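Local coordinates for protein mitomycin biosynthesis 6-O-methyltransferase (PDB 3GWZ) that methylates a quinone hydroxyl of 6-demethylmitomycins A and B with S-adenosyl-L-methionine, forming the methoxy group of mitomycins A and B, at residues A49-V59 and A131-W140. Numbering follows the deposited sequence.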
ATOM      1  N   ALA A  49      -6.910  28.902   1.714  1.00 10.63           N
ATOM      2  CA  ALA A  49      -6.899  28.452   0.323  1.00 10.53           C
ATOM      3  C   ALA A  49      -5.550  27.833  -0.015  1.00 10.90           C
ATOM      4  O   ALA A  49      -5.465  26.814  -0.684  1.00 11.68           O
ATOM      5  CB  ALA A  49      -7.195  29.622  -0.632  1.00 10.41           C
ATOM      6  N   TRP A  50      -4.487  28.470   0.454  1.00 11.21           N
ATOM      7  CA  TRP A  50      -3.136  28.004   0.188  1.00 10.40           C
ATOM      8  C   TRP A  50      -2.825  26.739   0.985  1.00 11.22           C
ATOM      9  O   TRP A  50      -2.093  25.876   0.516  1.00 12.49           O
ATOM     10  CB  TRP A  50      -2.128  29.107   0.524  1.00  9.51           C
ATOM     11  CG  TRP A  50      -2.548  30.440  -0.017  1.00 13.47           C
ATOM     12  CD1 TRP A  50      -3.408  30.669  -1.053  1.00 15.20           C
ATOM     13  CD2 TRP A  50      -2.114  31.728   0.439  1.00 13.73           C
ATOM     14  NE1 TRP A  50      -3.556  32.021  -1.259  1.00 16.73           N
ATOM     15  CE2 TRP A  50      -2.769  32.694  -0.359  1.00 14.70           C
ATOM     16  CE3 TRP A  50      -1.242  32.158   1.446  1.00 15.60           C
ATOM     17  CZ2 TRP A  50      -2.575  34.067  -0.185  1.00 15.19           C
ATOM     18  CZ3 TRP A  50      -1.047  33.533   1.619  1.00 15.22           C
ATOM     19  CH2 TRP A  50      -1.716  34.466   0.809  1.00 17.43           C
ATOM     20  N   LYS A  51      -3.383  26.632   2.189  1.00 11.52           N
ATOM     21  CA  LYS A  51      -3.229  25.419   2.976  1.00 11.31           C
ATOM     22  C   LYS A  51      -3.790  24.208   2.230  1.00 14.17           C
ATOM     23  O   LYS A  51      -3.171  23.136   2.179  1.00 10.37           O
ATOM     24  CB  LYS A  51      -3.922  25.558   4.327  1.00 12.55           C
ATOM     25  CG  LYS A  51      -3.529  24.466   5.305  1.00 15.59           C
ATOM     26  CD  LYS A  51      -4.431  24.440   6.549  1.00 18.59           C
ATOM     27  CE  LYS A  51      -4.208  25.630   7.464  1.00 20.61           C
ATOM     28  NZ  LYS A  51      -5.216  25.675   8.577  1.00 20.57           N
ATOM     29  N   ALA A  52      -4.977  24.384   1.665  1.00 12.77           N
ATOM     30  CA  ALA A  52      -5.602  23.332   0.876  1.00 10.62           C
ATOM     31  C   ALA A  52      -4.751  22.978  -0.342  1.00 10.19           C
ATOM     32  O   ALA A  52      -4.534  21.799  -0.632  1.00 10.39           O
ATOM     33  CB  ALA A  52      -7.017  23.754   0.448  1.00 10.36           C
ATOM     34  N   ARG A  53      -4.258  23.991  -1.052  1.00 11.55           N
ATOM     35  CA  ARG A  53      -3.502  23.739  -2.273  1.00 11.12           C
ATOM     36  C   ARG A  53      -2.194  23.022  -1.937  1.00 11.92           C
ATOM     37  O   ARG A  53      -1.725  22.182  -2.695  1.00 11.68           O
ATOM     38  CB  ARG A  53      -3.228  25.035  -3.050  1.00 12.01           C
ATOM     39  CG  ARG A  53      -2.955  24.811  -4.548  1.00 10.28           C
ATOM     40  CD  ARG A  53      -4.239  24.330  -5.256  1.00 11.66           C
ATOM     41  NE  ARG A  53      -4.029  23.947  -6.652  1.00 11.76           N
ATOM     42  CZ  ARG A  53      -4.746  23.015  -7.277  1.00 14.91           C
ATOM     43  NH1 ARG A  53      -5.696  22.359  -6.617  1.00 10.56           N
ATOM     44  NH2 ARG A  53      -4.508  22.730  -8.552  1.00 13.21           N
ATOM     45  N   ALA A  54      -1.609  23.341  -0.789  1.00 12.39           N
ATOM     46  CA  ALA A  54      -0.382  22.647  -0.394  1.00  9.77           C
ATOM     47  C   ALA A  54      -0.655  21.149  -0.197  1.00 14.52           C
ATOM     48  O   ALA A  54       0.165  20.302  -0.557  1.00 13.74           O
ATOM     49  CB  ALA A  54       0.206  23.272   0.877  1.00 11.79           C
ATOM     50  N   ILE A  55      -1.815  20.825   0.365  1.00 11.20           N
ATOM     51  CA  ILE A  55      -2.212  19.423   0.494  1.00 12.92           C
ATOM     52  C   ILE A  55      -2.399  18.799  -0.891  1.00 11.90           C
ATOM     53  O   ILE A  55      -1.984  17.663  -1.136  1.00 12.57           O
ATOM     54  CB  ILE A  55      -3.483  19.264   1.357  1.00 12.99           C
ATOM     55  CG1 ILE A  55      -3.138  19.505   2.838  1.00 15.44           C
ATOM     56  CG2 ILE A  55      -4.105  17.879   1.146  1.00 13.37           C
ATOM     57  CD1 ILE A  55      -4.278  19.256   3.799  1.00 15.29           C
ATOM     58  N   HIS A  56      -3.005  19.543  -1.815  1.00 11.67           N
ATOM     59  CA  HIS A  56      -3.206  19.014  -3.161  1.00 10.72           C
ATOM     60  C   HIS A  56      -1.873  18.626  -3.786  1.00 14.22           C
ATOM     61  O   HIS A  56      -1.740  17.555  -4.379  1.00 13.70           O
ATOM     62  CB  HIS A  56      -3.945  20.025  -4.045  1.00 12.40           C
ATOM     63  CG  HIS A  56      -5.314  20.366  -3.540  1.00 11.77           C
ATOM     64  ND1 HIS A  56      -5.926  21.574  -3.792  1.00 12.48           N
ATOM     65  CD2 HIS A  56      -6.173  19.665  -2.761  1.00 14.36           C
ATOM     66  CE1 HIS A  56      -7.111  21.597  -3.208  1.00 11.26           C
ATOM     67  NE2 HIS A  56      -7.282  20.452  -2.568  1.00 13.47           N
ATOM     68  N   VAL A  57      -0.884  19.498  -3.642  1.00 13.47           N
ATOM     69  CA  VAL A  57       0.423  19.246  -4.229  1.00 13.70           C
ATOM     70  C   VAL A  57       1.105  18.071  -3.540  1.00 15.49           C
ATOM     71  O   VAL A  57       1.739  17.253  -4.205  1.00 16.09           O
ATOM     72  CB  VAL A  57       1.330  20.491  -4.199  1.00 15.49           C
ATOM     73  CG1 VAL A  57       2.734  20.133  -4.673  1.00 20.71           C
ATOM     74  CG2 VAL A  57       0.738  21.576  -5.083  1.00 15.56           C
ATOM     75  N   ALA A  58       0.967  17.975  -2.218  1.00 11.96           N
ATOM     76  CA  ALA A  58       1.536  16.827  -1.499  1.00 18.63           C
ATOM     77  C   ALA A  58       0.956  15.486  -1.981  1.00 19.01           C
ATOM     78  O   ALA A  58       1.680  14.491  -2.102  1.00 16.94           O
ATOM     79  CB  ALA A  58       1.360  16.984   0.018  1.00 17.32           C
ATOM     80  N   VAL A  59      -0.345  15.443  -2.250  1.00 19.35           N
ATOM     81  CA  VAL A  59      -0.921  14.195  -2.744  1.00 18.09           C
ATOM     82  C   VAL A  59      -0.602  13.975  -4.215  1.00 18.68           C
ATOM     83  O   VAL A  59      -0.378  12.845  -4.636  1.00 20.61           O
ATOM     84  CB  VAL A  59      -2.441  14.062  -2.482  1.00 20.93           C
ATOM     85  CG1 VAL A  59      -2.722  14.095  -0.973  1.00 21.25           C
ATOM     86  CG2 VAL A  59      -3.209  15.139  -3.218  1.00 20.13           C
ATOM     87  N   ALA A 131      -9.082  14.651  -2.004  1.00 14.25           N
ATOM     88  CA  ALA A 131      -7.890  15.494  -2.090  1.00 13.70           C
ATOM     89  C   ALA A 131      -7.279  15.392  -3.484  1.00 10.97           C
ATOM     90  O   ALA A 131      -6.873  16.394  -4.059  1.00 16.30           O
ATOM     91  CB  ALA A 131      -6.873  15.116  -1.030  1.00 12.17           C
ATOM     92  N   ARG A 132      -7.231  14.180  -4.032  1.00 12.26           N
ATOM     93  CA  ARG A 132      -6.648  13.969  -5.359  1.00 15.95           C
ATOM     94  C   ARG A 132      -7.525  14.497  -6.488  1.00 13.80           C
ATOM     95  O   ARG A 132      -7.019  14.963  -7.506  1.00 10.85           O
ATOM     96  CB  ARG A 132      -6.311  12.486  -5.572  1.00 17.31           C
ATOM     97  CG  ARG A 132      -5.110  12.046  -4.736  1.00 20.16           C
ATOM     98  CD  ARG A 132      -4.968  10.538  -4.606  1.00 22.00           C
ATOM     99  NE  ARG A 132      -3.733  10.224  -3.893  1.00 24.17           N
ATOM    100  CZ  ARG A 132      -3.595  10.289  -2.570  1.00 25.26           C
ATOM    101  NH1 ARG A 132      -4.626  10.633  -1.806  1.00 21.16           N
ATOM    102  NH2 ARG A 132      -2.424   9.998  -2.009  1.00 25.83           N
ATOM    103  N   PHE A 133      -8.841  14.407  -6.298  1.00 13.81           N
ATOM    104  CA  PHE A 133      -9.838  14.965  -7.223  1.00 13.10           C
ATOM    105  C   PHE A 133      -9.672  16.485  -7.286  1.00 12.02           C
ATOM    106  O   PHE A 133      -9.589  17.070  -8.364  1.00 11.74           O
ATOM    107  CB  PHE A 133     -11.234  14.568  -6.701  1.00 10.72           C
ATOM    108  CG  PHE A 133     -12.413  15.107  -7.505  1.00  9.82           C
ATOM    109  CD1 PHE A 133     -12.430  15.052  -8.885  1.00 12.31           C
ATOM    110  CD2 PHE A 133     -13.537  15.597  -6.845  1.00 12.54           C
ATOM    111  CE1 PHE A 133     -13.538  15.529  -9.610  1.00 14.38           C
ATOM    112  CE2 PHE A 133     -14.652  16.069  -7.552  1.00 12.42           C
ATOM    113  CZ  PHE A 133     -14.644  16.029  -8.944  1.00 12.68           C
ATOM    114  N   GLN A 134      -9.597  17.114  -6.119  1.00 11.40           N
ATOM    115  CA  GLN A 134      -9.449  18.566  -6.013  1.00 13.60           C
ATOM    116  C   GLN A 134      -8.096  19.075  -6.523  1.00 11.95           C
ATOM    117  O   GLN A 134      -7.954  20.250  -6.865  1.00 11.59           O
ATOM    118  CB  GLN A 134      -9.613  18.997  -4.557  1.00 14.55           C
ATOM    119  CG  GLN A 134     -11.006  18.782  -4.003  1.00 15.74           C
ATOM    120  CD  GLN A 134     -11.054  18.959  -2.502  1.00 13.88           C
ATOM    121  OE1 GLN A 134     -10.062  19.349  -1.878  1.00 18.09           O
ATOM    122  NE2 GLN A 134     -12.203  18.656  -1.907  1.00 13.87           N
ATOM    123  N   ALA A 135      -7.102  18.196  -6.549  1.00 11.82           N
ATOM    124  CA  ALA A 135      -5.769  18.567  -7.017  1.00 10.86           C
ATOM    125  C   ALA A 135      -5.779  18.931  -8.501  1.00 12.30           C
ATOM    126  O   ALA A 135      -4.964  19.736  -8.957  1.00 10.82           O
ATOM    127  CB  ALA A 135      -4.787  17.435  -6.756  1.00 14.04           C
ATOM    128  N   ALA A 136      -6.703  18.334  -9.252  1.00 11.77           N
ATOM    129  CA  ALA A 136      -6.823  18.598 -10.682  1.00 11.53           C
ATOM    130  C   ALA A 136      -7.000  20.081 -10.977  1.00 12.33           C
ATOM    131  O   ALA A 136      -7.805  20.760 -10.336  1.00 13.05           O
ATOM    132  CB  ALA A 136      -7.982  17.803 -11.292  1.00 12.47           C
ATOM    133  N   PRO A 137      -6.258  20.587 -11.974  1.00 17.48           N
ATOM    134  CA  PRO A 137      -6.304  22.015 -12.310  1.00 13.72           C
ATOM    135  C   PRO A 137      -7.709  22.457 -12.706  1.00 12.81           C
ATOM    136  O   PRO A 137      -8.100  23.583 -12.405  1.00 13.32           O
ATOM    137  CB  PRO A 137      -5.328  22.128 -13.491  1.00 15.15           C
ATOM    138  CG  PRO A 137      -5.206  20.712 -14.021  1.00 24.43           C
ATOM    139  CD  PRO A 137      -5.254  19.872 -12.779  1.00 20.99           C
ATOM    140  N   TRP A 138      -8.470  21.577 -13.354  1.00 15.03           N
ATOM    141  CA  TRP A 138      -9.806  21.952 -13.822  1.00 12.99           C
ATOM    142  C   TRP A 138     -10.813  22.039 -12.684  1.00 13.65           C
ATOM    143  O   TRP A 138     -11.838  22.724 -12.790  1.00 12.38           O
ATOM    144  CB  TRP A 138     -10.294  21.002 -14.930  1.00 13.56           C
ATOM    145  CG  TRP A 138      -9.988  19.543 -14.700  1.00 15.46           C
ATOM    146  CD1 TRP A 138      -8.980  18.825 -15.269  1.00 18.93           C
ATOM    147  CD2 TRP A 138     -10.697  18.629 -13.846  1.00 17.29           C
ATOM    148  NE1 TRP A 138      -9.021  17.525 -14.839  1.00 17.05           N
ATOM    149  CE2 TRP A 138     -10.061  17.376 -13.961  1.00 16.01           C
ATOM    150  CE3 TRP A 138     -11.806  18.751 -12.998  1.00 17.43           C
ATOM    151  CZ2 TRP A 138     -10.491  16.248 -13.259  1.00 14.73           C
ATOM    152  CZ3 TRP A 138     -12.235  17.631 -12.296  1.00 17.59           C
ATOM    153  CH2 TRP A 138     -11.577  16.390 -12.437  1.00 18.04           C
ATOM    154  N   HIS A 139     -10.532  21.326 -11.596  1.00 14.87           N
ATOM    155  CA  HIS A 139     -11.360  21.422 -10.408  1.00 11.18           C
ATOM    156  C   HIS A 139     -11.105  22.801  -9.784  1.00 10.77           C
ATOM    157  O   HIS A 139     -12.021  23.598  -9.619  1.00  8.98           O
ATOM    158  CB  HIS A 139     -10.998  20.291  -9.446  1.00 13.86           C
ATOM    159  CG  HIS A 139     -11.914  20.155  -8.268  1.00 14.22           C
ATOM    160  ND1 HIS A 139     -11.996  21.104  -7.273  1.00 11.94           N
ATOM    161  CD2 HIS A 139     -12.741  19.146  -7.894  1.00 13.14           C
ATOM    162  CE1 HIS A 139     -12.863  20.708  -6.359  1.00 13.79           C
ATOM    163  NE2 HIS A 139     -13.327  19.519  -6.709  1.00 12.12           N
ATOM    164  N   TRP A 140      -9.845  23.085  -9.461  1.00  8.99           N
ATOM    165  CA  TRP A 140      -9.475  24.391  -8.911  1.00 11.99           C
ATOM    166  C   TRP A 140      -9.952  25.533  -9.821  1.00 10.41           C
ATOM    167  O   TRP A 140     -10.381  26.575  -9.335  1.00 10.51           O
ATOM    168  CB  TRP A 140      -7.954  24.461  -8.714  1.00  8.80           C
ATOM    169  CG  TRP A 140      -7.434  25.660  -7.950  1.00  9.79           C
ATOM    170  CD1 TRP A 140      -6.907  26.809  -8.477  1.00 11.41           C
ATOM    171  CD2 TRP A 140      -7.330  25.792  -6.523  1.00 10.29           C
ATOM    172  NE1 TRP A 140      -6.511  27.657  -7.469  1.00 10.34           N
ATOM    173  CE2 TRP A 140      -6.760  27.057  -6.260  1.00  9.14           C
ATOM    174  CE3 TRP A 140      -7.684  24.972  -5.445  1.00  9.80           C
ATOM    175  CZ2 TRP A 140      -6.532  27.520  -4.964  1.00 14.57           C
ATOM    176  CZ3 TRP A 140      -7.461  25.432  -4.158  1.00 13.38           C
ATOM    177  CH2 TRP A 140      -6.882  26.696  -3.927  1.00 13.24           C
TER
HETATM  178  O   HOH W   1      -0.675  10.186  -4.698  1.00 30.90           O
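The guanidinium of R53 lies flat on the indole of W140, planes 27° apart, with R53 CD over the six-membered ring, 3.5 Å from the centroid. R53 CG stands anti to the backbone N (chi1 -157°) and the chain bends at chi2, folding the group along the indole. NH1 donates to Q134 O in the guanidinium plane (3.1 Å) and NH2 makes a weak bond to A135 O, so one guanidinium reaches two successive backbone carbonyls. The H56 ring has A52 O over the centre of one face and Q134 O with A135 N toward the rim of the other, while W140 CZ3 meets its edge. H56 NE2 donates to an in-plane lone pair of Q134 OE1 (3.1 Å), ring and amide nearly perpendicular. V59 CB sits centrally over one face of the R132 guanidinium, 3.9 Å from CZ; a water joins V59 O to R132 NE, and L119 O takes R132 NH2. The second subunit covers the R53-W140 pair: its W143 and E144 carbonyls accept hydrogen bonds from R53, and its W140 stacks on W140. Segment 49-59, within the dimerisation domain, crosses residues 131-135 of helix 126-135 at -101°, and helix 85-97 of the same chain packs on A54 and V57.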